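Local coordinates for protein O-methyltransferase family 2 (Planctopirus limnophila, PDB 5I2H) that probably transfers methyl groups from S-adenosyl-L-methionine to hydroxyl groups of small-molecule acceptors, works as a dimer, and binds the flavone apigenin, at residues A[15-18]-A[19-22]; A[40-43]-A[44-48]; A[232-235]-A[236-240]. All blocks are in the same frame, centred on the assembly; numbering follows the deposited sequence.

How the contacts relate
All three contacts are local, each within a short run of one chain at or along a helix. Contacts 1 and 2 both belong to the dimerisation domain, on different helices with centres 35 Å apart; contact 3 lies in the methyltransferase domain, its centre about 51 Å from that of contact 2. Contact 1 joins an aspartate cap at a helix start to a buried valine-phenylalanine contact, and is the one that the second subunit reaches. Contact 2 follows the turn at H41 into helix 42-48, with V42, F43 and L46 buried and its other flank partly exposed. Contact 3 is mid-helix and mostly buried, its inner face of leucine, isoleucine and alanine against strands and neighbouring helices.

Contact 1. Residues A[15-18]-A[19-22]; sequences TDVT and PIFD
V17 and F21 make the main apolar contact: CG1 of V17 comes up to the edge of the F21 ring, near its plane, 3.7 Å from CE2. V17 sends CG1 there because that methyl sits between its own backbone N and carbonyl carbon (chi1 69°), while CG2 points toward CD1 of I20 at 4.2 Å, the two side chains crossing at about a right angle. The CA of T18 also lies at the edge of the F21 ring.

The polar part starts with D16. Its OD1 accepts twice from T18, from N at 3.0 Å and from OG1 at 2.6 Å; the hydroxyl arrives on the syn side, the N-H from above the carboxylate plane. This is an Asx turn that caps the start of helix 18-24 in the dimerisation domain. The first turn is carried on by I20 N bonding to V17 O at 2.9 Å and by D22 N bonding to T18 O at 3.1 Å. The side chain of D22 passes obliquely across that of T18, and its OD1 is hydrogen-bonded to NE2 of H355.

Across the dimer interface, F21 makes an edge-to-face ring contact with Y109 of the second subunit, and OG1 of T15 bonds to N96 and H97 of that subunit. The side chain of F21 is also about 6 Å from bound apigenin.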
loop_
_atom_site.group_PDB
_atom_site.type_symbol
_atom_site.label_atom_id
_atom_site.label_comp_id
_atom_site.label_asym_id
_atom_site.label_seq_id
_atom_site.Cartn_x
_atom_site.Cartn_y
_atom_site.Cartn_z
ATOM N N THR A 15 -2.860 22.004 -4.648
ATOM C CA THR A 15 -3.522 20.712 -4.532
ATOM C C THR A 15 -3.151 20.135 -3.183
ATOM O O THR A 15 -2.217 20.603 -2.532
ATOM C CB THR A 15 -3.090 19.736 -5.642
ATOM O OG1 THR A 15 -1.653 19.770 -5.780
ATOM C CG2 THR A 15 -3.724 20.133 -6.981
ATOM N N ASP A 16 -3.866 19.090 -2.785
ATOM C CA ASP A 16 -3.672 18.442 -1.492
ATOM C C ASP A 16 -2.789 17.214 -1.715
ATOM O O ASP A 16 -3.204 16.256 -2.369
ATOM C CB ASP A 16 -5.016 18.057 -0.898
ATOM C CG ASP A 16 -4.914 17.455 0.495
ATOM O OD1 ASP A 16 -3.811 17.247 0.997
ATOM O OD2 ASP A 16 -5.965 17.206 1.107
ATOM N N VAL A 17 -1.577 17.249 -1.153
ATOM C CA VAL A 17 -0.599 16.178 -1.323
ATOM C C VAL A 17 -0.966 14.924 -0.538
ATOM O O VAL A 17 -0.374 13.855 -0.759
ATOM C CB VAL A 17 0.792 16.700 -0.884
ATOM C CG1 VAL A 17 0.819 16.921 0.641
ATOM C CG2 VAL A 17 1.927 15.735 -1.332
ATOM N N THR A 18 -1.941 15.018 0.363
ATOM C CA THR A 18 -2.205 13.923 1.303
ATOM C C THR A 18 -2.358 12.544 0.655
ATOM O O THR A 18 -1.748 11.586 1.160
ATOM C CB THR A 18 -3.448 14.272 2.145
ATOM O OG1 THR A 18 -3.244 15.527 2.822
ATOM C CG2 THR A 18 -3.722 13.173 3.189
ATOM N N PRO A 19 -3.080 12.363 -0.453
ATOM C CA PRO A 19 -3.186 10.998 -1.021
ATOM C C PRO A 19 -1.855 10.398 -1.419
ATOM O O PRO A 19 -1.735 9.171 -1.448
ATOM C CB PRO A 19 -4.059 11.182 -2.270
ATOM C CG PRO A 19 -4.656 12.544 -2.120
ATOM C CD PRO A 19 -3.869 13.360 -1.195
ATOM N N ILE A 20 -0.865 11.219 -1.783
ATOM C CA ILE A 20 0.437 10.654 -2.142
ATOM C C ILE A 20 1.090 10.031 -0.911
ATOM O O ILE A 20 1.701 8.961 -0.994
ATOM C CB ILE A 20 1.333 11.726 -2.791
ATOM C CG1 ILE A 20 0.789 12.100 -4.173
ATOM C CG2 ILE A 20 2.798 11.218 -2.864
ATOM C CD1 ILE A 20 1.398 13.381 -4.754
ATOM N N PHE A 21 1.002 10.698 0.246
ATOM C CA PHE A 21 1.548 10.113 1.476
ATOM C C PHE A 21 0.863 8.792 1.782
ATOM O O PHE A 21 1.510 7.820 2.190
ATOM C CB PHE A 21 1.361 11.081 2.669
ATOM C CG PHE A 21 2.348 12.217 2.692
ATOM C CD1 PHE A 21 3.702 11.983 2.982
ATOM C CD2 PHE A 21 1.953 13.501 2.481
ATOM C CE1 PHE A 21 4.629 13.029 3.006
ATOM C CE2 PHE A 21 2.899 14.566 2.510
ATOM C CZ PHE A 21 4.227 14.319 2.753
ATOM N N ASP A 22 -0.466 8.747 1.587
ATOM C CA ASP A 22 -1.206 7.541 1.922
ATOM C C ASP A 22 -0.783 6.398 1.023
ATOM O O ASP A 22 -0.575 5.270 1.502
ATOM C CB ASP A 22 -2.710 7.805 1.816
ATOM C CG ASP A 22 -3.207 8.806 2.850
ATOM O OD1 ASP A 22 -2.500 9.057 3.841
ATOM O OD2 ASP A 22 -4.317 9.362 2.684
#

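Contact 2. Residues A[40-43]-A[44-48]; sequences LHVF and DILNE
V42 and L46 stand side by side on the buried face of the helix, pointing the same way, with CG1 of V42 4.1 Å from CD1 of L46. The valine reaches this place by holding CG1 anti to its backbone N (chi1 176°). One residue on, F43 leaves the backbone away from 44-48, and its side chain is packed by V37, L74, L90 and L98; L70 and L74 of helix 64-76 meet V42, and I88 and L90 of strand 88-90 meet L46. Neighbouring elements thus enclose this inner side closely.

The backbone turns sharply at H41, which has positive phi (61°): helix 26-39 has just ended, and H41 is the N-cap of helix 42-48. The family's dimerisation domain belongs to the helix-turn-helix clan, and the packing of this short helix on helix 64-76 and strand 88-90 is consistent with a winged-helix arrangement. Three regular bonds wind the helix on: I45 N to H41 O at 3.0 Å, L46 N to V42 O at 3.0 Å and N47 N to F43 O at 2.9 Å.

The outer side is less enclosed and opens to solvent at H41. I45, partly exposed, lays CG1 against H41 O at 3.2 Å and runs CD1 out to CB of H41, 4.1 Å away, while the imidazole of H41 leads off from the contact. D44, next to I45 in the chain, is partly exposed too, yet its OD1 is tied down by the backbone N-H of T100.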
loop_
_atom_site.group_PDB
_atom_site.type_symbol
_atom_site.label_atom_id
_atom_site.label_comp_id
_atom_site.label_asym_id
_atom_site.label_seq_id
_atom_site.Cartn_x
_atom_site.Cartn_y
_atom_site.Cartn_z
ATOM N N LEU A 40 4.140 -14.518 12.919
ATOM C CA LEU A 40 3.634 -14.333 14.273
ATOM C C LEU A 40 2.408 -15.176 14.572
ATOM O O LEU A 40 2.004 -15.254 15.725
ATOM C CB LEU A 40 3.318 -12.838 14.521
ATOM C CG LEU A 40 4.566 -11.938 14.375
ATOM C CD1 LEU A 40 4.217 -10.462 14.386
ATOM C CD2 LEU A 40 5.646 -12.248 15.434
ATOM N N HIS A 41 1.801 -15.805 13.573
ATOM C CA HIS A 41 0.660 -16.699 13.782
ATOM C C HIS A 41 -0.540 -15.986 14.419
ATOM O O HIS A 41 -1.341 -16.630 15.109
ATOM C CB HIS A 41 1.002 -17.927 14.650
ATOM C CG HIS A 41 2.408 -18.443 14.528
ATOM N ND1 HIS A 41 2.812 -19.285 13.512
ATOM C CD2 HIS A 41 3.484 -18.299 15.345
ATOM C CE1 HIS A 41 4.083 -19.612 13.690
ATOM N NE2 HIS A 41 4.516 -19.024 14.794
ATOM N N VAL A 42 -0.692 -14.671 14.173
ATOM C CA VAL A 42 -1.723 -13.873 14.851
ATOM C C VAL A 42 -3.113 -14.473 14.659
ATOM O O VAL A 42 -3.908 -14.562 15.604
ATOM C CB VAL A 42 -1.683 -12.421 14.349
ATOM C CG1 VAL A 42 -2.800 -11.613 14.970
ATOM C CG2 VAL A 42 -0.360 -11.820 14.695
ATOM N N PHE A 43 -3.454 -14.828 13.418
ATOM C CA PHE A 43 -4.830 -15.222 13.110
ATOM C C PHE A 43 -5.127 -16.619 13.620
ATOM O O PHE A 43 -6.207 -16.865 14.169
ATOM C CB PHE A 43 -5.061 -15.109 11.609
ATOM C CG PHE A 43 -4.718 -13.740 11.085
ATOM C CD1 PHE A 43 -5.516 -12.651 11.419
ATOM C CD2 PHE A 43 -3.555 -13.533 10.360
ATOM C CE1 PHE A 43 -5.184 -11.359 10.982
ATOM C CE2 PHE A 43 -3.206 -12.248 9.936
ATOM C CZ PHE A 43 -4.034 -11.165 10.239
ATOM N N ASP A 44 -4.159 -17.522 13.507
ATOM C CA ASP A 44 -4.377 -18.849 14.053
ATOM C C ASP A 44 -4.516 -18.792 15.571
ATOM O O ASP A 44 -5.306 -19.555 16.155
ATOM C CB ASP A 44 -3.239 -19.771 13.620
ATOM C CG ASP A 44 -3.220 -20.026 12.111
ATOM O OD1 ASP A 44 -4.294 -20.183 11.507
ATOM O OD2 ASP A 44 -2.120 -20.043 11.520
ATOM N N ILE A 45 -3.785 -17.885 16.227
ATOM C CA ILE A 45 -3.899 -17.769 17.677
ATOM C C ILE A 45 -5.268 -17.218 18.066
ATOM O O ILE A 45 -5.980 -17.797 18.895
ATOM C CB ILE A 45 -2.757 -16.906 18.231
ATOM C CG1 ILE A 45 -1.442 -17.678 18.120
ATOM C CG2 ILE A 45 -3.063 -16.476 19.667
ATOM C CD1 ILE A 45 -0.214 -16.852 18.432
ATOM N N LEU A 46 -5.677 -16.108 17.452
ATOM C CA LEU A 46 -6.919 -15.485 17.887
ATOM C C LEU A 46 -8.145 -16.276 17.446
ATOM O O LEU A 46 -9.213 -16.151 18.068
ATOM C CB LEU A 46 -6.970 -14.042 17.384
ATOM C CG LEU A 46 -6.133 -13.062 18.223
ATOM C CD1 LEU A 46 -6.010 -11.754 17.475
ATOM C CD2 LEU A 46 -6.763 -12.795 19.579
ATOM N N ASN A 47 -8.003 -17.117 16.419
ATOM C CA ASN A 47 -9.104 -17.985 16.016
ATOM C C ASN A 47 -9.555 -18.900 17.142
ATOM O O ASN A 47 -10.733 -19.271 17.210
ATOM C CB ASN A 47 -8.700 -18.836 14.831
ATOM C CG ASN A 47 -9.812 -19.735 14.388
ATOM O OD1 ASN A 47 -9.665 -20.968 14.375
ATOM N ND2 ASN A 47 -10.972 -19.141 14.090
ATOM N N GLU A 48 -8.629 -19.299 18.012
ATOM C CA GLU A 48 -8.986 -20.143 19.140
ATOM C C GLU A 48 -9.989 -19.470 20.050
ATOM O O GLU A 48 -10.902 -20.122 20.567
ATOM C CB GLU A 48 -7.752 -20.480 19.959
ATOM C CG GLU A 48 -6.658 -21.122 19.201
ATOM C CD GLU A 48 -5.672 -21.786 20.152
ATOM O OE1 GLU A 48 -6.128 -22.244 21.227
ATOM O OE2 GLU A 48 -4.462 -21.825 19.834
#

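Contact 3. Residues A[232-235]-A[236-240]; sequences LKIA and AELAE
Between I234 and L238, and along the rest of 232-240, the flat groups that meet are backbone peptide units; no ring takes part, and the carboxylate of E237 leads away. At the edges of these units, the carbonyl of I234 takes the N-H of L238 at 3.0 Å, and A235 O takes that of A239 at 2.8 Å. A236 N bonds to L232 O at 2.9 Å, and the bond from E237 N to K233 O, 3.3 Å, is weak. Methyl groups lie close by: CB of A239 is 3.3 Å from A235 O, and CB of A236 lies 3.6 Å from both L232 O and K233 O.

The apolar pair is I234 and L238, one turn apart and pointing the same way. I234 holds CG2 anti to its backbone N, which carries that methyl forward to CD1 of L238, 3.8 Å off. Beyond them, R159, T162 and L163 of helix 154-179 close over I234, and W170 of the same helix touches L238, as do I209 and M212 of helix 209-217. The alanines turn to the sheet, A235 and A236 on L250 and A239 on L248, where they meet strand 248-252.

On the exposed flank, the chain of E237 bends at chi2 (58°), and its OE2 bonds to NE2 of Q241 one turn further on. Helix 229-241 forms the crossover between parallel strands 222-227 and 248-252, a beta-alpha-beta unit at one edge of the Rossmann-like sheet characteristic of S-adenosyl-L-methionine-dependent methyltransferases.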
loop_
_atom_site.group_PDB
_atom_site.type_symbol
_atom_site.label_atom_id
_atom_site.label_comp_id
_atom_site.label_asym_id
_atom_site.label_seq_id
_atom_site.Cartn_x
_atom_site.Cartn_y
_atom_site.Cartn_z
ATOM N N LEU A 232 19.808 23.178 12.704
ATOM C CA LEU A 232 19.646 24.626 12.710
ATOM C C LEU A 232 20.263 25.294 11.485
ATOM O O LEU A 232 19.878 26.419 11.150
ATOM C CB LEU A 232 20.259 25.199 13.981
ATOM C CG LEU A 232 19.542 24.717 15.235
ATOM C CD1 LEU A 232 20.269 25.265 16.472
ATOM C CD2 LEU A 232 18.056 25.100 15.214
ATOM N N LYS A 233 21.221 24.639 10.826
ATOM C CA LYS A 233 21.789 25.198 9.604
ATOM C C LYS A 233 20.715 25.370 8.544
ATOM O O LYS A 233 20.729 26.352 7.782
ATOM C CB LYS A 233 22.898 24.290 9.069
ATOM C CG LYS A 233 24.068 24.070 10.004
ATOM C CD LYS A 233 25.217 25.038 9.768
ATOM C CE LYS A 233 26.369 24.744 10.759
ATOM N NZ LYS A 233 27.512 25.712 10.667
ATOM N N ILE A 234 19.814 24.385 8.436
ATOM C CA ILE A 234 18.735 24.473 7.452
ATOM C C ILE A 234 17.787 25.600 7.829
ATOM O O ILE A 234 17.381 26.395 6.972
ATOM C CB ILE A 234 17.981 23.133 7.319
ATOM C CG1 ILE A 234 18.824 22.103 6.574
ATOM C CG2 ILE A 234 16.718 23.310 6.544
ATOM C CD1 ILE A 234 19.450 21.102 7.497
ATOM N N ALA A 235 17.425 25.686 9.118
ATOM C CA ALA A 235 16.549 26.763 9.560
ATOM C C ALA A 235 17.142 28.120 9.230
ATOM O O ALA A 235 16.415 29.025 8.830
ATOM C CB ALA A 235 16.279 26.681 11.064
ATOM N N ALA A 236 18.459 28.280 9.383
ATOM C CA ALA A 236 19.069 29.581 9.122
ATOM C C ALA A 236 18.873 29.975 7.663
ATOM O O ALA A 236 18.553 31.134 7.356
ATOM C CB ALA A 236 20.563 29.547 9.452
ATOM N N GLU A 237 19.066 29.017 6.745
ATOM C CA GLU A 237 18.863 29.286 5.319
ATOM C C GLU A 237 17.413 29.661 5.046
ATOM O O GLU A 237 17.118 30.667 4.365
ATOM C CB GLU A 237 19.268 28.053 4.494
ATOM C CG GLU A 237 18.847 28.117 3.020
ATOM C CD GLU A 237 19.434 29.345 2.303
ATOM O OE1 GLU A 237 20.525 29.816 2.697
ATOM O OE2 GLU A 237 18.805 29.867 1.368
ATOM N N LEU A 238 16.484 28.861 5.580
ATOM C CA LEU A 238 15.077 29.091 5.262
ATOM C C LEU A 238 14.551 30.370 5.908
ATOM O O LEU A 238 13.697 31.054 5.319
ATOM C CB LEU A 238 14.236 27.872 5.671
ATOM C CG LEU A 238 14.633 26.570 4.970
ATOM C CD1 LEU A 238 13.741 25.468 5.488
ATOM C CD2 LEU A 238 14.534 26.743 3.429
ATOM N N ALA A 239 15.077 30.737 7.083
ATOM C CA ALA A 239 14.701 32.010 7.695
ATOM C C ALA A 239 15.087 33.180 6.808
ATOM O O ALA A 239 14.364 34.177 6.742
ATOM C CB ALA A 239 15.363 32.180 9.068
ATOM N N GLU A 240 16.239 33.088 6.131
ATOM C CA GLU A 240 16.608 34.144 5.186
ATOM C C GLU A 240 15.662 34.173 3.994
ATOM O O GLU A 240 15.223 35.251 3.559
ATOM C CB GLU A 240 18.057 33.976 4.704
ATOM C CG GLU A 240 19.109 34.010 5.796
ATOM C CD GLU A 240 19.448 35.390 6.308
ATOM O OE1 GLU A 240 18.846 36.399 5.839
ATOM O OE2 GLU A 240 20.368 35.463 7.169
#